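Local coordinates for protein computational Design of Enzyme (Synthetic construct, PDB 3TP4) that is a computationally designed enzyme on a glycosyl hydrolase family 26 TIM-barrel scaffold, probably built to carry an activated serine in a catalytic triad, at residues His37-Ser42 against Ala65-Ser70; Gly47-Thr52 against Ala95-Lys100. One frame throughout, in Å; residues are numbered along the deposited sequence.

Interaction 1: His37-Ser42 against Ala65-Ser70; sequences HGTTSS and AVFGWS
The imidazole of His37 lies alongside the backbone of the neighbouring strand, with Gly68 O over one ring face and CE1 pressed to within 3.3 Å of Trp69 C. Its CG stands anti to the backbone N (chi1 -155°), which aims the ring at Ser70, whose OG meets the ring edge. His37 NE2 and Ser70 OG are 2.7 Å apart in a short, somewhat bent hydrogen bond (142°), either able to donate. On the far side of the ring ND1 is bonded to Glu320, so serine, histidine and glutamate line up in charge-relay geometry, consistent with the activated catalytic triad the protein was probably designed to carry. The acid would probably polarise the imidazole and raise its basicity toward the serine. His37 and Ser70 end neighbouring parallel strands of the TIM barrel, 32-37 and 66-70; His37 pairs with Gly68 across them, and Gly38 N donates almost straight to Gly68 O at 2.8 Å, from above the carbonyl plane. A water over one face of the Trp69 indole also donates to Gly68 O while accepting from Thr39 N at 2.8 Å. Beyond the pair the chain turns, Gly38 O taking both Ser41 N and Ser42 N. Thr39 sends its methyl CG2 obliquely onto Phe67, 3.4 Å from CD2, while its OG1 turns to Ser54 and His36. Thr40 CG2 comes at the edge of the same phenyl ring, and Thr40 OG1 lies in the plane of the indole of Trp69, 3.4 Å from CH2. Trp69 NE1, in turn, is bonded to Asn108 on the next strand.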
loop_
_atom_site.group_PDB
_atom_site.type_symbol
_atom_site.label_atom_id
_atom_site.label_comp_id
_atom_site.label_asym_id
_atom_site.label_seq_id
_atom_site.Cartn_x
_atom_site.Cartn_y
_atom_site.Cartn_z
ATOM N N HIS A 37 8.022 2.253 -11.886
ATOM C CA HIS A 37 8.785 2.374 -10.641
ATOM C C HIS A 37 10.152 3.013 -10.881
ATOM O O HIS A 37 10.889 2.602 -11.788
ATOM C CB HIS A 37 8.952 0.994 -10.004
ATOM C CG HIS A 37 9.161 1.035 -8.522
ATOM N ND1 HIS A 37 8.128 1.221 -7.629
ATOM C CD2 HIS A 37 10.286 0.917 -7.777
ATOM C CE1 HIS A 37 8.607 1.218 -6.397
ATOM N NE2 HIS A 37 9.914 1.033 -6.458
ATOM N N GLY A 38 10.472 4.024 -10.077
ATOM C CA GLY A 38 11.736 4.734 -10.175
ATOM C C GLY A 38 11.952 5.264 -11.576
ATOM O O GLY A 38 13.035 5.127 -12.152
ATOM N N THR A 39 10.917 5.877 -12.135
ATOM C CA THR A 39 10.900 6.099 -13.573
ATOM C C THR A 39 11.874 7.187 -14.009
ATOM O O THR A 39 12.382 7.144 -15.124
ATOM C CB THR A 39 9.481 6.378 -14.108
ATOM O OG1 THR A 39 9.477 6.231 -15.533
ATOM C CG2 THR A 39 9.017 7.783 -13.737
ATOM N N THR A 40 12.127 8.152 -13.125
ATOM C CA THR A 40 13.088 9.214 -13.399
ATOM C C THR A 40 14.392 9.037 -12.620
ATOM O O THR A 40 15.238 9.928 -12.618
ATOM C CB THR A 40 12.527 10.627 -13.096
ATOM O OG1 THR A 40 12.096 10.702 -11.730
ATOM C CG2 THR A 40 11.361 10.976 -14.022
ATOM N N SER A 41 14.557 7.885 -11.977
ATOM C CA SER A 41 15.721 7.643 -11.129
ATOM C C SER A 41 16.586 6.486 -11.632
ATOM O O SER A 41 17.779 6.427 -11.345
ATOM C CB SER A 41 15.290 7.409 -9.671
ATOM O OG SER A 41 14.344 6.351 -9.572
ATOM N N SER A 42 15.980 5.568 -12.382
ATOM C CA SER A 42 16.707 4.467 -13.015
ATOM C C SER A 42 16.291 4.375 -14.479
ATOM O O SER A 42 15.108 4.265 -14.768
ATOM C CB SER A 42 16.386 3.141 -12.326
ATOM O OG SER A 42 16.580 3.233 -10.926
ATOM N N ALA A 65 1.745 8.170 -16.070
ATOM C CA ALA A 65 0.780 8.908 -15.250
ATOM C C ALA A 65 1.042 8.643 -13.773
ATOM O O ALA A 65 0.720 9.473 -12.919
ATOM C CB ALA A 65 -0.660 8.512 -15.611
ATOM N N VAL A 66 1.619 7.481 -13.472
ATOM C CA VAL A 66 1.947 7.141 -12.087
ATOM C C VAL A 66 3.461 6.943 -11.924
ATOM O O VAL A 66 4.077 6.196 -12.676
ATOM C CB VAL A 66 1.171 5.897 -11.608
ATOM C CG1 VAL A 66 1.833 5.302 -10.366
ATOM C CG2 VAL A 66 -0.320 6.252 -11.330
ATOM N N PHE A 67 4.052 7.646 -10.962
ATOM C CA PHE A 67 5.475 7.517 -10.647
ATOM C C PHE A 67 5.586 6.715 -9.360
ATOM O O PHE A 67 5.150 7.179 -8.301
ATOM C CB PHE A 67 6.096 8.907 -10.403
ATOM C CG PHE A 67 6.287 9.749 -11.658
ATOM C CD1 PHE A 67 5.209 10.084 -12.466
ATOM C CD2 PHE A 67 7.540 10.249 -11.990
ATOM C CE1 PHE A 67 5.382 10.881 -13.603
ATOM C CE2 PHE A 67 7.719 11.049 -13.128
ATOM C CZ PHE A 67 6.643 11.360 -13.929
ATOM N N GLY A 68 6.155 5.516 -9.430
ATOM C CA GLY A 68 6.295 4.688 -8.242
ATOM C C GLY A 68 7.676 4.821 -7.606
ATOM O O GLY A 68 8.656 5.082 -8.301
ATOM N N TRP A 69 7.746 4.636 -6.289
ATOM C CA TRP A 69 8.991 4.746 -5.530
ATOM C C TRP A 69 8.970 3.799 -4.331
ATOM O O TRP A 69 7.903 3.461 -3.825
ATOM C CB TRP A 69 9.145 6.144 -4.962
ATOM C CG TRP A 69 8.848 7.248 -5.866
ATOM C CD1 TRP A 69 7.724 8.012 -5.878
ATOM C CD2 TRP A 69 9.710 7.780 -6.871
ATOM N NE1 TRP A 69 7.823 8.980 -6.838
ATOM C CE2 TRP A 69 9.037 8.862 -7.463
ATOM C CE3 TRP A 69 10.986 7.440 -7.334
ATOM C CZ2 TRP A 69 9.592 9.609 -8.504
ATOM C CZ3 TRP A 69 11.540 8.183 -8.365
ATOM C CH2 TRP A 69 10.844 9.251 -8.941
ATOM N N SER A 70 10.145 3.383 -3.866
ATOM C CA SER A 70 10.228 2.544 -2.663
ATOM C C SER A 70 10.777 3.354 -1.492
ATOM O O SER A 70 11.608 4.230 -1.695
ATOM C CB SER A 70 11.139 1.342 -2.908
ATOM O OG SER A 70 10.601 0.493 -3.905
HETATM O O HOH W 1 9.016 6.821 -10.238
#

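Interaction 2: Gly47-Thr52 against Ala95-Lys100; sequences GPTDGT and ADYIRK
Residues 47-52 run as an irregular loop against the helical turn 95-100, and the backbones come nearest where Gly51 CA lies 5.3 Å from Tyr97 CA. This packs the loop after TIM-barrel strand 32-37 on helix 87-104, the outer helix that follows neighbouring strand 66-70. Gly51, with positive phi (82°), sets its CA over one face of the Tyr97 ring, 3.5 Å from the centroid in a CH-pi contact; a beta-carbon there would collide with Tyr97 CD1. The phenol reaches past Asp50, and a water 2.7 Å from Tyr97 OH joins it to Thr49 OG1, which is also hydrogen-bonded to Ser41 O. Lys100 runs out extended, its methylenes passing Gly51 O and the methyl of Thr52. At the tip Lys100 NZ donates to Asp50 O at 2.9 Å, almost head-on to the carbonyl, and forms a salt bridge with Asp96 OD2 at 2.7 Å, through its syn lone pair. An alanine in place of Lys100 would probably loosen the loop from the helix, since the ammonium bond to Asp50 O, the salt bridge to Asp96 and the methylene packing would all go. Asp50 itself closes an Asx turn, OD1 accepting from Thr52 N and, at 2.8 Å, from Thr52 OG1. With one ammonium serving a carboxylate and a carbonyl, the charge that holds the loop is probably largely balanced within the helix.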
loop_
_atom_site.group_PDB
_atom_site.type_symbol
_atom_site.label_atom_id
_atom_site.label_comp_id
_atom_site.label_asym_id
_atom_site.label_seq_id
_atom_site.Cartn_x
_atom_site.Cartn_y
_atom_site.Cartn_z
ATOM N N GLY A 47 20.980 7.894 -19.432
ATOM C CA GLY A 47 22.261 8.212 -18.827
ATOM C C GLY A 47 22.007 8.575 -17.371
ATOM O O GLY A 47 20.977 8.195 -16.819
ATOM N N PRO A 48 22.937 9.313 -16.743
ATOM C CA PRO A 48 22.788 9.745 -15.348
ATOM C C PRO A 48 21.457 10.451 -15.100
ATOM O O PRO A 48 21.110 11.385 -15.822
ATOM C CB PRO A 48 23.943 10.732 -15.170
ATOM C CG PRO A 48 24.980 10.257 -16.130
ATOM C CD PRO A 48 24.221 9.752 -17.324
ATOM N N THR A 49 20.726 10.010 -14.081
ATOM C CA THR A 49 19.386 10.529 -13.822
ATOM C C THR A 49 19.399 11.721 -12.867
ATOM O O THR A 49 20.314 11.871 -12.067
ATOM C CB THR A 49 18.488 9.429 -13.246
ATOM O OG1 THR A 49 19.071 8.927 -12.036
ATOM C CG2 THR A 49 18.355 8.289 -14.246
ATOM N N ASP A 50 18.382 12.572 -12.952
ATOM C CA ASP A 50 18.273 13.706 -12.041
ATOM C C ASP A 50 16.814 13.975 -11.707
ATOM O O ASP A 50 16.462 15.062 -11.249
ATOM C CB ASP A 50 18.900 14.959 -12.665
ATOM C CG ASP A 50 18.149 15.427 -13.894
ATOM O OD1 ASP A 50 17.326 14.638 -14.399
ATOM O OD2 ASP A 50 18.377 16.570 -14.356
ATOM N N GLY A 51 15.963 12.985 -11.961
ATOM C CA GLY A 51 14.550 13.094 -11.649
ATOM C C GLY A 51 13.730 13.841 -12.681
ATOM O O GLY A 51 12.559 14.152 -12.430
ATOM N N THR A 52 14.331 14.140 -13.837
ATOM C CA THR A 52 13.613 14.846 -14.897
ATOM C C THR A 52 13.508 14.068 -16.215
ATOM O O THR A 52 12.853 14.529 -17.150
ATOM C CB THR A 52 14.237 16.232 -15.193
ATOM O OG1 THR A 52 15.480 16.058 -15.887
ATOM C CG2 THR A 52 14.463 17.016 -13.881
ATOM N N ALA A 95 11.932 13.620 -1.731
ATOM C CA ALA A 95 10.940 14.681 -1.829
ATOM C C ALA A 95 11.095 15.492 -3.101
ATOM O O ALA A 95 10.105 15.925 -3.690
ATOM C CB ALA A 95 11.007 15.597 -0.609
ATOM N N ASP A 96 12.340 15.725 -3.508
ATOM C CA ASP A 96 12.608 16.501 -4.715
ATOM C C ASP A 96 12.075 15.786 -5.965
ATOM O O ASP A 96 11.453 16.400 -6.833
ATOM C CB ASP A 96 14.110 16.754 -4.859
ATOM C CG ASP A 96 14.453 17.542 -6.115
ATOM O OD1 ASP A 96 13.916 18.657 -6.282
ATOM O OD2 ASP A 96 15.242 17.033 -6.942
ATOM N N TYR A 97 12.325 14.487 -6.044
ATOM C CA TYR A 97 11.860 13.689 -7.172
ATOM C C TYR A 97 10.335 13.575 -7.201
ATOM O O TYR A 97 9.739 13.498 -8.277
ATOM C CB TYR A 97 12.500 12.306 -7.134
ATOM C CG TYR A 97 13.891 12.252 -7.731
ATOM C CD1 TYR A 97 14.798 13.295 -7.545
ATOM C CD2 TYR A 97 14.302 11.152 -8.473
ATOM C CE1 TYR A 97 16.072 13.238 -8.087
ATOM C CE2 TYR A 97 15.562 11.088 -9.019
ATOM C CZ TYR A 97 16.446 12.131 -8.824
ATOM O OH TYR A 97 17.702 12.050 -9.376
ATOM N N ILE A 98 9.710 13.565 -6.024
ATOM C CA ILE A 98 8.248 13.546 -5.927
ATOM C C ILE A 98 7.690 14.875 -6.411
ATOM O O ILE A 98 6.676 14.923 -7.113
ATOM C CB ILE A 98 7.765 13.277 -4.471
ATOM C CG1 ILE A 98 7.863 11.787 -4.138
ATOM C CG2 ILE A 98 6.328 13.762 -4.268
ATOM C CD1 ILE A 98 7.654 11.465 -2.656
ATOM N N ARG A 99 8.359 15.964 -6.035
ATOM C CA ARG A 99 7.960 17.299 -6.485
ATOM C C ARG A 99 8.058 17.415 -8.011
ATOM O O ARG A 99 7.168 17.965 -8.672
ATOM C CB ARG A 99 8.835 18.370 -5.812
ATOM C CG ARG A 99 8.393 18.738 -4.397
ATOM C CD ARG A 99 9.496 19.436 -3.585
ATOM N NE ARG A 99 10.247 20.408 -4.378
ATOM C CZ ARG A 99 9.777 21.595 -4.747
ATOM N NH1 ARG A 99 8.553 21.972 -4.388
ATOM N NH2 ARG A 99 10.534 22.411 -5.476
ATOM N N LYS A 100 9.153 16.898 -8.558
ATOM C CA LYS A 100 9.384 16.920 -9.997
ATOM C C LYS A 100 8.303 16.138 -10.737
ATOM O O LYS A 100 7.857 16.541 -11.817
ATOM C CB LYS A 100 10.769 16.355 -10.315
ATOM C CG LYS A 100 11.900 17.370 -10.088
ATOM C CD LYS A 100 13.272 16.719 -10.083
ATOM C CE LYS A 100 14.395 17.798 -10.062
ATOM N NZ LYS A 100 15.688 17.240 -9.558
HETATM O O HOH W 2 18.771 9.549 -9.575
HETATM O O HOH W 3 10.719 12.620 -10.833
#

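Interactions 1 and 2 have centres about 9 Å apart and belong to one barrel domain. Their segments alternate along the chain: 37-42, 47-52, 65-70, 95-100. The first two lie in the single loop that leaves strand 32-37; the last two lie on strand 66-70 and on helix 87-104, which follows it. The loop following the His37 strand is therefore tied to both the next strand and its helix. Directly between the contacts, Thr40 O is probably hydrogen-bonded to Gly51 N at 3.2 Å, and Ser41 CB packs against Tyr97 CE2. Interaction 2 is thus partly buried packing, farther from the chain's centre than the probable triad region.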